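Local coordinates for lipoprotein (Bacillus anthracis, PDB 4JG9), which is of unknown function but, as a putative lipoprotein, is probably tethered to the bacterial membrane by a lipid attached near the start of its chain, at residues E64-K69 / M91-D96; I75-S80 / D167-T172; L104-L109 / L143-S148; P118-Q123 / W130-T135. All blocks are in the same frame, centred on the assembly; numbering follows the deposited sequence.

The four contacts trace a path through two antiparallel sheets that pack face to face as a beta-sandwich. Contact 1 lies within the sheet of strands 60-63, 66-69, 75-78, 88-94 and 142-147; contacts 2 and 3 join it to the other sheet, through 164-173 and 102-110; contact 4 packs the loop after 117-118 against the start of 131-136. Centres of contacts 1 and 2 lie about 9 Å apart, those of contacts 3 and 4 about 6 Å, those of contacts 1 and 4 about 19 Å. Along the chain contacts 1 and 2 interlock, contact 3 falls between the segments of contact 2, and contact 4 between those of contact 3. Sequence-distant segments thus close one sandwich core, with contacts 3 and 4 toward the subunit interface.

Contact 1 of 4, residues E64-K69 / M91-D96; sequences EKIPLK and MWYFLD
Tyr-93, whose ring meets Ile-66 and Leu-68, is anchored by its backbone: Tyr-93 N probably donates a hydrogen bond to Ala-76 O on the strand in between. On the far side of that strand Lys-69 O probably accepts Met-77 N in the same way, and segments 64-69 and 91-96 are held at a fixed spacing without bonding to each other. What passes between them is apolar. CD1 of Leu-68 comes 3.8 Å from CE1 of Tyr-93, the leucine crossing the tyrosine at about a right angle. CD1 of Ile-66 takes the far end of the same ring, 3.5 Å from Tyr-93 OH. The first torsion of the isoleucine, with CG1 between its backbone N and carbonyl carbon (chi1 61°), sends CG1 and CD1 to this hydroxyl end. Here the antiparallel order 66-69, 75-78, 88-94 of one sheet of a beta-sandwich is bridged across its middle strand: the flanking strands meet across the small Ala-76 and Ala-78. CE of selenomethionine Met-91 sits over one face of the Tyr-93 ring, 3.5 Å above its plane and toward the rim. CD2 of Leu-68 meets CD2 of Leu-95 more loosely, at 4.4 Å. Lys-69 turns elsewhere, its NZ hydrogen-bonded to Thr-58 O and Ser-60 OG.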
loop_
_atom_site.group_PDB
_atom_site.type_symbol
_atom_site.label_atom_id
_atom_site.label_comp_id
_atom_site.label_asym_id
_atom_site.label_seq_id
_atom_site.Cartn_x
_atom_site.Cartn_y
_atom_site.Cartn_z
ATOM N N GLU A 64 23.778 4.917 -24.392
ATOM C CA GLU A 64 23.660 6.138 -25.171
ATOM C C GLU A 64 24.253 7.340 -24.458
ATOM O O GLU A 64 23.687 8.422 -24.485
ATOM C CB GLU A 64 22.215 6.401 -25.574
ATOM C CG GLU A 64 21.663 5.342 -26.506
ATOM C CD GLU A 64 20.605 5.881 -27.436
ATOM O OE1 GLU A 64 20.785 6.998 -27.958
ATOM O OE2 GLU A 64 19.599 5.181 -27.650
ATOM N N LYS A 65 25.389 7.134 -23.807
ATOM C CA LYS A 65 26.123 8.222 -23.179
ATOM C C LYS A 65 25.601 8.690 -21.827
ATOM O O LYS A 65 26.112 9.653 -21.275
ATOM C CB LYS A 65 26.211 9.408 -24.136
ATOM C CG LYS A 65 27.038 9.116 -25.371
ATOM C CD LYS A 65 26.919 10.216 -26.404
ATOM C CE LYS A 65 27.686 9.850 -27.661
ATOM N NZ LYS A 65 27.381 10.772 -28.787
ATOM N N ILE A 66 24.602 8.011 -21.285
ATOM C CA ILE A 66 24.061 8.410 -19.993
ATOM C C ILE A 66 24.070 7.266 -19.003
ATOM O O ILE A 66 23.912 6.112 -19.369
ATOM C CB ILE A 66 22.658 9.024 -20.095
ATOM C CG1 ILE A 66 21.670 8.017 -20.667
ATOM C CG2 ILE A 66 22.702 10.288 -20.929
ATOM C CD1 ILE A 66 20.233 8.346 -20.353
ATOM N N PRO A 67 24.298 7.592 -17.740
ATOM C CA PRO A 67 24.374 6.584 -16.680
ATOM C C PRO A 67 23.029 5.973 -16.303
ATOM O O PRO A 67 22.046 6.678 -16.150
ATOM C CB PRO A 67 24.974 7.354 -15.508
ATOM C CG PRO A 67 24.677 8.776 -15.790
ATOM C CD PRO A 67 24.699 8.923 -17.273
ATOM N N LEU A 68 23.014 4.657 -16.146
ATOM C CA LEU A 68 21.803 3.919 -15.840
ATOM C C LEU A 68 22.023 2.882 -14.755
ATOM O O LEU A 68 23.113 2.355 -14.608
ATOM C CB LEU A 68 21.302 3.210 -17.095
ATOM C CG LEU A 68 20.096 3.768 -17.837
ATOM C CD1 LEU A 68 20.127 5.277 -17.923
ATOM C CD2 LEU A 68 19.996 3.149 -19.215
ATOM N N LYS A 69 20.975 2.589 -13.997
ATOM C CA LYS A 69 21.025 1.523 -13.010
ATOM C C LYS A 69 19.917 0.516 -13.232
ATOM O O LYS A 69 18.762 0.878 -13.385
ATOM C CB LYS A 69 20.969 2.067 -11.591
ATOM C CG LYS A 69 22.331 2.371 -11.015
ATOM C CD LYS A 69 22.297 2.429 -9.506
ATOM C CE LYS A 69 23.611 2.957 -8.960
ATOM N NZ LYS A 69 24.764 2.127 -9.383
HETATM N N MSE A 91 13.618 9.017 -14.231
HETATM C CA MSE A 91 13.279 8.467 -15.520
HETATM C C MSE A 91 13.589 6.968 -15.589
HETATM O O MSE A 91 14.692 6.522 -15.245
HETATM C CB MSE A 91 13.965 9.263 -16.629
HETATM C CG MSE A 91 13.057 10.372 -17.205
HETATM SE SE MSE A 91 11.799 9.565 -18.474
HETATM C CE MSE A 91 13.115 8.278 -19.090
ATOM N N TRP A 92 12.593 6.191 -15.999
ATOM C CA TRP A 92 12.782 4.759 -16.184
ATOM C C TRP A 92 12.890 4.434 -17.666
ATOM O O TRP A 92 12.276 5.108 -18.501
ATOM C CB TRP A 92 11.653 3.976 -15.534
ATOM C CG TRP A 92 11.854 3.828 -14.071
ATOM C CD1 TRP A 92 11.839 4.828 -13.135
ATOM C CD2 TRP A 92 12.101 2.612 -13.357
ATOM N NE1 TRP A 92 12.074 4.310 -11.883
ATOM C CE2 TRP A 92 12.230 2.952 -11.987
ATOM C CE3 TRP A 92 12.224 1.272 -13.736
ATOM C CZ2 TRP A 92 12.475 1.998 -10.995
ATOM C CZ3 TRP A 92 12.471 0.320 -12.745
ATOM C CH2 TRP A 92 12.591 0.692 -11.391
ATOM N N TYR A 93 13.683 3.411 -17.984
ATOM C CA TYR A 93 13.963 3.058 -19.371
ATOM C C TYR A 93 13.664 1.591 -19.641
ATOM O O TYR A 93 14.149 0.703 -18.918
ATOM C CB TYR A 93 15.431 3.349 -19.701
ATOM C CG TYR A 93 15.819 4.802 -19.584
ATOM C CD1 TYR A 93 16.208 5.340 -18.364
ATOM C CD2 TYR A 93 15.819 5.636 -20.697
ATOM C CE1 TYR A 93 16.580 6.678 -18.253
ATOM C CE2 TYR A 93 16.184 6.971 -20.597
ATOM C CZ TYR A 93 16.568 7.486 -19.374
ATOM O OH TYR A 93 16.932 8.812 -19.261
ATOM N N PHE A 94 12.894 1.344 -20.701
ATOM C CA PHE A 94 12.488 -0.008 -21.069
ATOM C C PHE A 94 13.304 -0.496 -22.246
ATOM O O PHE A 94 12.901 -0.338 -23.399
ATOM C CB PHE A 94 10.987 -0.040 -21.363
ATOM C CG PHE A 94 10.171 0.565 -20.267
ATOM C CD1 PHE A 94 10.024 -0.091 -19.060
ATOM C CD2 PHE A 94 9.593 1.810 -20.424
ATOM C CE1 PHE A 94 9.304 0.471 -18.040
ATOM C CE2 PHE A 94 8.869 2.377 -19.408
ATOM C CZ PHE A 94 8.724 1.708 -18.214
ATOM N N LEU A 95 14.454 -1.084 -21.926
ATOM C CA LEU A 95 15.474 -1.455 -22.894
ATOM C C LEU A 95 15.088 -2.692 -23.673
ATOM O O LEU A 95 15.471 -2.856 -24.835
ATOM C CB LEU A 95 16.805 -1.695 -22.174
ATOM C CG LEU A 95 17.170 -0.636 -21.124
ATOM C CD1 LEU A 95 18.394 -1.058 -20.339
ATOM C CD2 LEU A 95 17.426 0.713 -21.796
ATOM N N ASP A 96 14.327 -3.563 -23.024
ATOM C CA ASP A 96 13.892 -4.808 -23.639
ATOM C C ASP A 96 13.016 -4.525 -24.873
ATOM O O ASP A 96 11.937 -3.919 -24.765
ATOM C CB ASP A 96 13.142 -5.632 -22.596
ATOM C CG ASP A 96 12.775 -7.017 -23.081
ATOM O OD1 ASP A 96 12.917 -7.311 -24.288
ATOM O OD2 ASP A 96 12.330 -7.823 -22.233
#

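Contact 2 of 4, residues I75-S80 / D167-T172; sequences IAMADS and DQFVIT
Met-77, a selenomethionine, and Phe-169 meet with the same unusual first torsion: each holds CG between its backbone N and carbonyl carbon, at chi1 53° and 64°. Both point from their strands into the space between the two sheets, and this torsion sets how each runs on from CB. CG of Met-77 arrives at the edge of the Phe-169 ring, near its plane, 4.1 Å from CZ. Beyond it the selenomethionine bends at chi3, and its selenium comes to rest 4.2 Å from CG2 of Ile-171. This one side chain thus spans two successive inward-pointing residues of strand 164-173. At the partly exposed end Asp-167 OD1 accepts Gln-168 N at 2.7 Å, on the anti side of the carboxylate, while OD2 forms a salt bridge to Lys-74; together these should fix the rotation of the carboxylate. The axes of the short strand segments 75-78 and 167-172 approach to 8.9 Å and cross at -32°, as in the facing sheets of a beta-sandwich. Strand 75-78 sits between 66-69 and 88-94, whose Trp-92 touches both Ile-75 and Met-77; strand 164-173 runs beside 153-161, where Ile-159 backs Phe-169 and Leu-157 backs Ile-171.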
loop_
_atom_site.group_PDB
_atom_site.type_symbol
_atom_site.label_atom_id
_atom_site.label_comp_id
_atom_site.label_asym_id
_atom_site.label_seq_id
_atom_site.Cartn_x
_atom_site.Cartn_y
_atom_site.Cartn_z
ATOM N N ILE A 75 15.515 -3.555 -18.213
ATOM C CA ILE A 75 14.943 -2.384 -17.588
ATOM C C ILE A 75 15.958 -1.695 -16.687
ATOM O O ILE A 75 16.745 -2.344 -16.026
ATOM C CB ILE A 75 13.667 -2.748 -16.809
ATOM C CG1 ILE A 75 12.888 -1.494 -16.430
ATOM C CG2 ILE A 75 14.002 -3.587 -15.591
ATOM C CD1 ILE A 75 11.473 -1.775 -15.985
ATOM N N ALA A 76 15.921 -0.374 -16.657
ATOM C CA ALA A 76 16.830 0.392 -15.825
ATOM C C ALA A 76 16.240 1.751 -15.504
ATOM O O ALA A 76 15.297 2.193 -16.170
ATOM C CB ALA A 76 18.182 0.546 -16.523
HETATM N N MSE A 77 16.788 2.404 -14.482
HETATM C CA MSE A 77 16.424 3.781 -14.174
HETATM C C MSE A 77 17.637 4.677 -14.348
HETATM O O MSE A 77 18.774 4.196 -14.365
HETATM C CB MSE A 77 15.887 3.904 -12.754
HETATM C CG MSE A 77 16.811 3.311 -11.704
HETATM SE SE MSE A 77 16.194 3.644 -9.852
HETATM C CE MSE A 77 17.363 5.172 -9.553
ATOM N N ALA A 78 17.401 5.977 -14.491
ATOM C CA ALA A 78 18.504 6.921 -14.552
ATOM C C ALA A 78 19.310 6.813 -13.266
ATOM O O ALA A 78 18.742 6.685 -12.169
ATOM C CB ALA A 78 17.982 8.333 -14.733
ATOM N N ASP A 79 20.633 6.865 -13.393
ATOM C CA ASP A 79 21.479 6.803 -12.219
ATOM C C ASP A 79 21.353 8.128 -11.490
ATOM O O ASP A 79 22.156 9.036 -11.671
ATOM C CB ASP A 79 22.929 6.532 -12.571
ATOM C CG ASP A 79 23.755 6.173 -11.344
ATOM O OD1 ASP A 79 23.238 6.318 -10.211
ATOM O OD2 ASP A 79 24.928 5.781 -11.512
ATOM N N SER A 80 20.318 8.244 -10.679
ATOM C CA SER A 80 20.096 9.474 -9.951
ATOM C C SER A 80 20.163 9.178 -8.455
ATOM O O SER A 80 19.761 8.102 -8.017
ATOM C CB SER A 80 18.731 10.041 -10.332
ATOM O OG SER A 80 18.474 11.242 -9.632
ATOM N N ASP A 167 11.593 -8.646 -13.372
ATOM C CA ASP A 167 12.948 -8.688 -12.866
ATOM C C ASP A 167 13.052 -7.969 -11.526
ATOM O O ASP A 167 12.044 -7.541 -10.948
ATOM C CB ASP A 167 13.922 -8.083 -13.877
ATOM C CG ASP A 167 15.238 -8.858 -13.940
ATOM O OD1 ASP A 167 15.676 -9.337 -12.867
ATOM O OD2 ASP A 167 15.805 -9.027 -15.055
ATOM N N GLN A 168 14.278 -7.842 -11.036
ATOM C CA GLN A 168 14.536 -7.169 -9.773
ATOM C C GLN A 168 15.951 -6.598 -9.766
ATOM O O GLN A 168 16.827 -7.104 -10.461
ATOM C CB GLN A 168 14.363 -8.152 -8.615
ATOM C CG GLN A 168 15.500 -9.153 -8.470
ATOM C CD GLN A 168 15.196 -10.267 -7.476
ATOM O OE1 GLN A 168 15.947 -11.236 -7.380
ATOM N NE2 GLN A 168 14.076 -10.156 -6.765
ATOM N N PHE A 169 16.173 -5.530 -9.009
ATOM C CA PHE A 169 17.535 -5.064 -8.769
ATOM C C PHE A 169 17.628 -4.226 -7.500
ATOM O O PHE A 169 16.613 -3.785 -6.966
ATOM C CB PHE A 169 18.145 -4.353 -9.998
ATOM C CG PHE A 169 17.446 -3.089 -10.390
ATOM C CD1 PHE A 169 17.843 -1.866 -9.871
ATOM C CD2 PHE A 169 16.414 -3.117 -11.301
ATOM C CE1 PHE A 169 17.201 -0.690 -10.237
ATOM C CE2 PHE A 169 15.760 -1.947 -11.667
ATOM C CZ PHE A 169 16.156 -0.734 -11.134
ATOM N N VAL A 170 18.847 -4.038 -7.011
ATOM C CA VAL A 170 19.070 -3.381 -5.733
ATOM C C VAL A 170 19.580 -1.958 -5.912
ATOM O O VAL A 170 20.459 -1.699 -6.733
ATOM C CB VAL A 170 20.059 -4.200 -4.867
ATOM C CG1 VAL A 170 20.465 -3.436 -3.628
ATOM C CG2 VAL A 170 19.433 -5.530 -4.481
ATOM N N ILE A 171 19.032 -1.031 -5.138
ATOM C CA ILE A 171 19.473 0.357 -5.191
ATOM C C ILE A 171 19.861 0.806 -3.799
ATOM O O ILE A 171 19.573 0.118 -2.818
ATOM C CB ILE A 171 18.372 1.285 -5.765
ATOM C CG1 ILE A 171 17.104 1.200 -4.916
ATOM C CG2 ILE A 171 18.029 0.892 -7.197
ATOM C CD1 ILE A 171 16.744 2.477 -4.271
ATOM N N THR A 172 20.531 1.949 -3.715
ATOM C CA THR A 172 20.943 2.508 -2.433
ATOM C C THR A 172 20.175 3.784 -2.150
ATOM O O THR A 172 20.071 4.656 -3.010
ATOM C CB THR A 172 22.430 2.863 -2.432
ATOM O OG1 THR A 172 23.194 1.712 -2.801
ATOM C CG2 THR A 172 22.861 3.348 -1.059
#

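Contact 3 of 4, residues L104-L109 / L143-S148; sequences LSIIAL and LPLTMS
Leu-145 enters the core of the beta-sandwich between Leu-104 and Ile-106, which point inward from the opposing sheet. One methyl does the work: CD1 of Leu-145 is 4.0 Å from CD2 of Leu-104 and 4.1 Å from CD1 of Ile-106. It fits the notch left by these two methyls, which are themselves 4.7 Å apart. The three side chains reach this point by different torsions: Leu-104 sends CG opposite its backbone N (chi1 178°), whereas Ile-106 turns CG1 beside its N (chi1 -65°) and then extends it, reaching the leucine tip to tip. Leu-145 likewise has CG next to its N (chi1 -61°), with an extended second torsion that projects CD1 straight across the interface. All three residues are buried. Leu-143 and selenomethionine Met-147, on either side of Leu-145 along its strand, pack on Phe-94 and Ile-90. Ser-105, on the other face of strand 102-110, is buried toward the second subunit: its OG is hydrogen-bonded to Thr-131 OG1, and its side chain packs on Glu-127 of that subunit. Leu-104 is backed by Ile-159 and Val-161. Within its own sheet Leu-145 leans on the indole of strand 88-94, where its CD1 approaches CD1 of Trp-92 to 3.6 Å.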
loop_
_atom_site.group_PDB
_atom_site.type_symbol
_atom_site.label_atom_id
_atom_site.label_comp_id
_atom_site.label_asym_id
_atom_site.label_seq_id
_atom_site.Cartn_x
_atom_site.Cartn_y
_atom_site.Cartn_z
ATOM N N LEU A 104 2.660 -1.392 -14.849
ATOM C CA LEU A 104 3.940 -1.685 -14.207
ATOM C C LEU A 104 3.816 -1.603 -12.696
ATOM O O LEU A 104 3.309 -0.609 -12.162
ATOM C CB LEU A 104 5.010 -0.701 -14.689
ATOM C CG LEU A 104 6.410 -0.824 -14.100
ATOM C CD1 LEU A 104 7.148 -1.992 -14.719
ATOM C CD2 LEU A 104 7.168 0.464 -14.336
ATOM N N SER A 105 4.268 -2.648 -12.010
ATOM C CA SER A 105 4.288 -2.646 -10.547
ATOM C C SER A 105 5.707 -2.710 -9.990
ATOM O O SER A 105 6.584 -3.400 -10.525
ATOM C CB SER A 105 3.474 -3.817 -9.971
ATOM O OG SER A 105 2.154 -3.867 -10.483
ATOM N N ILE A 106 5.925 -1.979 -8.908
ATOM C CA ILE A 106 7.180 -2.049 -8.197
ATOM C C ILE A 106 6.910 -2.306 -6.727
ATOM O O ILE A 106 6.234 -1.522 -6.068
ATOM C CB ILE A 106 7.982 -0.760 -8.312
ATOM C CG1 ILE A 106 8.399 -0.528 -9.760
ATOM C CG2 ILE A 106 9.226 -0.846 -7.434
ATOM C CD1 ILE A 106 8.877 0.869 -10.007
ATOM N N ILE A 107 7.446 -3.408 -6.218
ATOM C CA ILE A 107 7.300 -3.774 -4.819
ATOM C C ILE A 107 8.679 -3.819 -4.177
ATOM O O ILE A 107 9.512 -4.639 -4.563
ATOM C CB ILE A 107 6.661 -5.153 -4.689
ATOM C CG1 ILE A 107 5.294 -5.174 -5.391
ATOM C CG2 ILE A 107 6.552 -5.556 -3.227
ATOM C CD1 ILE A 107 4.522 -6.462 -5.174
ATOM N N ALA A 108 8.907 -2.967 -3.182
ATOM C CA ALA A 108 10.233 -2.803 -2.587
ATOM C C ALA A 108 10.345 -3.448 -1.214
ATOM O O ALA A 108 9.366 -3.507 -0.444
ATOM C CB ALA A 108 10.583 -1.329 -2.493
ATOM N N LEU A 109 11.528 -3.966 -0.919
ATOM C CA LEU A 109 11.835 -4.439 0.429
ATOM C C LEU A 109 13.222 -3.997 0.831
ATOM O O LEU A 109 14.177 -4.093 0.051
ATOM C CB LEU A 109 11.747 -5.960 0.528
ATOM C CG LEU A 109 10.322 -6.507 0.425
ATOM C CD1 LEU A 109 10.078 -7.104 -0.951
ATOM C CD2 LEU A 109 10.043 -7.509 1.540
ATOM N N LEU A 143 9.708 6.341 -19.253
ATOM C CA LEU A 143 8.610 6.779 -18.398
ATOM C C LEU A 143 9.125 7.360 -17.079
ATOM O O LEU A 143 9.908 6.729 -16.374
ATOM C CB LEU A 143 7.651 5.603 -18.128
ATOM C CG LEU A 143 6.370 5.918 -17.326
ATOM C CD1 LEU A 143 5.397 6.744 -18.141
ATOM C CD2 LEU A 143 5.696 4.661 -16.795
ATOM N N PRO A 144 8.675 8.568 -16.733
ATOM C CA PRO A 144 9.076 9.196 -15.470
ATOM C C PRO A 144 8.247 8.697 -14.303
ATOM O O PRO A 144 7.034 8.646 -14.402
ATOM C CB PRO A 144 8.809 10.682 -15.704
ATOM C CG PRO A 144 7.937 10.763 -16.898
ATOM C CD PRO A 144 7.735 9.399 -17.493
ATOM N N LEU A 145 8.916 8.284 -13.235
ATOM C CA LEU A 145 8.247 7.792 -12.043
ATOM C C LEU A 145 8.752 8.533 -10.816
ATOM O O LEU A 145 9.967 8.670 -10.604
ATOM C CB LEU A 145 8.524 6.301 -11.866
ATOM C CG LEU A 145 8.030 5.394 -12.990
ATOM C CD1 LEU A 145 8.408 3.944 -12.698
ATOM C CD2 LEU A 145 6.534 5.547 -13.153
ATOM N N THR A 146 7.828 9.005 -9.995
ATOM C CA THR A 146 8.213 9.679 -8.766
ATOM C C THR A 146 8.222 8.671 -7.623
ATOM O O THR A 146 7.208 8.011 -7.339
ATOM C CB THR A 146 7.282 10.861 -8.457
ATOM O OG1 THR A 146 7.313 11.779 -9.557
ATOM C CG2 THR A 146 7.729 11.592 -7.204
HETATM N N MSE A 147 9.375 8.549 -6.973
HETATM C CA MSE A 147 9.560 7.526 -5.954
HETATM C C MSE A 147 10.006 8.111 -4.637
HETATM O O MSE A 147 10.559 9.210 -4.593
HETATM C CB MSE A 147 10.618 6.521 -6.405
HETATM C CG MSE A 147 10.388 5.939 -7.779
HETATM SE SE MSE A 147 11.706 4.565 -8.246
HETATM C CE MSE A 147 13.177 5.668 -8.542
ATOM N N SER A 148 9.802 7.347 -3.569
ATOM C CA SER A 148 10.310 7.708 -2.260
ATOM C C SER A 148 10.527 6.444 -1.429
ATOM O O SER A 148 9.671 5.564 -1.420
ATOM C CB SER A 148 9.334 8.659 -1.558
ATOM O OG SER A 148 9.905 9.182 -0.365
#

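Contact 4 of 4, residues P118-Q123 / W130-T135; sequences PLLFQQ and WTTSNT
The connection from strand 117-118 to strand 131-136 folds back on itself at the edge of the sandwich, and Pro-118 closes it by lying on the indole of Trp-130. Backbone bonds from Phe-121 to Thr-146 and from Trp-130 to Ile-106 tie this connection to both sheets. The proline makes a CH-pi contact: CD of Pro-118 stands 3.7 Å from the centroid of the six-membered ring of Trp-130, 20° off its normal. CB of the proline covers the same indole further toward the rim, 3.8 Å from Trp-130 CE3. CB of Trp-130 points away from segment 118-123, but chi1 of -53° places CG beside the backbone N and brings the ring back under the proline. Further along, CD1 of Leu-120 lies over the other backbone, 4.0 Å from both Trp-130 O and Thr-132 N. OG1 of Thr-132, on the other branch from CG2, donates to Asn-134 O at 2.8 Å, in the carbonyl plane, and so spans the corner at 133 and 134; it also accepts Leu-104 N, which ties it to strand 102-110. Three polar atoms bond to the second subunit: Trp-130 NE1 to its Pro-128 O, Thr-131 OG1 to its Glu-127 OE2 and Pro-118 O to its Asn-40 ND2. The indole is held between the proline over its face and the bond at its nitrogen, a proline-tryptophan CH-pi contact at the edge of a beta-sandwich.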
loop_
_atom_site.group_PDB
_atom_site.type_symbol
_atom_site.label_atom_id
_atom_site.label_comp_id
_atom_site.label_asym_id
_atom_site.label_seq_id
_atom_site.Cartn_x
_atom_site.Cartn_y
_atom_site.Cartn_z
ATOM N N PRO A 118 5.097 -0.201 -1.194
ATOM C CA PRO A 118 5.032 0.485 -2.476
ATOM C C PRO A 118 5.896 1.723 -2.419
ATOM O O PRO A 118 6.058 2.288 -1.349
ATOM C CB PRO A 118 3.563 0.877 -2.583
ATOM C CG PRO A 118 3.100 0.976 -1.181
ATOM C CD PRO A 118 3.833 -0.101 -0.453
ATOM N N LEU A 119 6.446 2.150 -3.541
ATOM C CA LEU A 119 7.138 3.381 -3.543
ATOM C C LEU A 119 6.572 4.348 -4.544
ATOM O O LEU A 119 7.170 5.393 -4.702
ATOM C CB LEU A 119 8.644 3.187 -3.733
ATOM C CG LEU A 119 9.153 2.176 -4.750
ATOM C CD1 LEU A 119 8.792 2.588 -6.163
ATOM C CD2 LEU A 119 10.653 2.042 -4.611
ATOM N N LEU A 120 5.489 4.104 -5.239
ATOM C CA LEU A 120 5.103 5.154 -6.165
ATOM C C LEU A 120 4.277 6.270 -5.521
ATOM O O LEU A 120 3.332 6.014 -4.798
ATOM C CB LEU A 120 4.433 4.582 -7.406
ATOM C CG LEU A 120 5.340 3.742 -8.293
ATOM C CD1 LEU A 120 4.515 2.963 -9.296
ATOM C CD2 LEU A 120 6.364 4.611 -8.992
ATOM N N PHE A 121 4.662 7.510 -5.796
ATOM C CA PHE A 121 3.934 8.688 -5.354
ATOM C C PHE A 121 3.708 9.500 -6.606
ATOM O O PHE A 121 4.446 10.419 -6.906
ATOM C CB PHE A 121 4.729 9.498 -4.340
ATOM C CG PHE A 121 4.688 8.941 -2.953
ATOM C CD1 PHE A 121 5.710 8.149 -2.485
ATOM C CD2 PHE A 121 3.627 9.209 -2.121
ATOM C CE1 PHE A 121 5.678 7.636 -1.211
ATOM C CE2 PHE A 121 3.586 8.702 -0.842
ATOM C CZ PHE A 121 4.613 7.913 -0.387
ATOM N N GLN A 122 2.680 9.126 -7.345
ATOM C CA GLN A 122 2.435 9.669 -8.663
ATOM C C GLN A 122 1.595 10.951 -8.635
ATOM O O GLN A 122 0.579 11.038 -7.940
ATOM C CB GLN A 122 1.736 8.607 -9.521
ATOM C CG GLN A 122 2.628 7.424 -9.898
ATOM C CD GLN A 122 3.827 7.840 -10.784
ATOM O OE1 GLN A 122 4.810 8.404 -10.297
ATOM N NE2 GLN A 122 3.738 7.555 -12.086
ATOM N N GLN A 123 2.045 11.938 -9.400
ATOM C CA GLN A 123 1.279 13.141 -9.692
ATOM C C GLN A 123 0.804 13.845 -8.413
ATOM O O GLN A 123 -0.381 14.177 -8.269
ATOM C CB GLN A 123 0.108 12.791 -10.612
ATOM C CG GLN A 123 -0.578 13.990 -11.270
ATOM C CD GLN A 123 -1.766 13.576 -12.126
ATOM O OE1 GLN A 123 -1.602 13.250 -13.311
ATOM N NE2 GLN A 123 -2.976 13.577 -11.526
ATOM N N TRP A 130 1.372 0.735 -5.658
ATOM C CA TRP A 130 2.156 -0.408 -6.113
ATOM C C TRP A 130 2.408 -0.307 -7.602
ATOM O O TRP A 130 3.463 -0.728 -8.102
ATOM C CB TRP A 130 1.404 -1.726 -5.876
ATOM C CG TRP A 130 0.899 -1.958 -4.476
ATOM C CD1 TRP A 130 -0.376 -1.765 -4.020
ATOM C CD2 TRP A 130 1.650 -2.462 -3.362
ATOM N NE1 TRP A 130 -0.462 -2.116 -2.687
ATOM C CE2 TRP A 130 0.770 -2.536 -2.260
ATOM C CE3 TRP A 130 2.982 -2.860 -3.192
ATOM C CZ2 TRP A 130 1.177 -2.988 -0.999
ATOM C CZ3 TRP A 130 3.388 -3.301 -1.929
ATOM C CH2 TRP A 130 2.481 -3.360 -0.852
ATOM N N THR A 131 1.414 0.229 -8.306
ATOM C CA THR A 131 1.299 0.044 -9.746
ATOM C C THR A 131 1.011 1.335 -10.502
ATOM O O THR A 131 0.221 2.160 -10.052
ATOM C CB THR A 131 0.163 -0.971 -10.014
ATOM O OG1 THR A 131 0.454 -2.194 -9.324
ATOM C CG2 THR A 131 -0.032 -1.245 -11.509
ATOM N N THR A 132 1.626 1.508 -11.667
ATOM C CA THR A 132 1.365 2.696 -12.471
ATOM C C THR A 132 -0.075 2.679 -12.948
ATOM O O THR A 132 -0.661 1.603 -13.079
ATOM C CB THR A 132 2.260 2.744 -13.704
ATOM O OG1 THR A 132 2.014 1.586 -14.526
ATOM C CG2 THR A 132 3.738 2.788 -13.282
ATOM N N SER A 133 -0.660 3.849 -13.204
ATOM C CA SER A 133 -2.023 3.858 -13.736
ATOM C C SER A 133 -1.985 3.595 -15.219
ATOM O O SER A 133 -2.988 3.190 -15.817
ATOM C CB SER A 133 -2.757 5.172 -13.472
ATOM O OG SER A 133 -2.108 6.259 -14.092
ATOM N N ASN A 134 -0.823 3.809 -15.825
ATOM C CA ASN A 134 -0.713 3.633 -17.274
ATOM C C ASN A 134 -0.179 2.263 -17.663
ATOM O O ASN A 134 0.506 1.592 -16.883
ATOM C CB ASN A 134 0.165 4.728 -17.868
ATOM C CG ASN A 134 1.599 4.629 -17.402
ATOM O OD1 ASN A 134 1.890 4.806 -16.214
ATOM N ND2 ASN A 134 2.509 4.379 -18.342
ATOM N N THR A 135 -0.498 1.853 -18.883
ATOM C CA THR A 135 -0.078 0.568 -19.413
ATOM C C THR A 135 1.151 0.790 -20.267
ATOM O O THR A 135 1.148 1.683 -21.116
ATOM C CB THR A 135 -1.181 -0.019 -20.308
ATOM O OG1 THR A 135 -2.403 -0.122 -19.570
ATOM C CG2 THR A 135 -0.773 -1.376 -20.861
#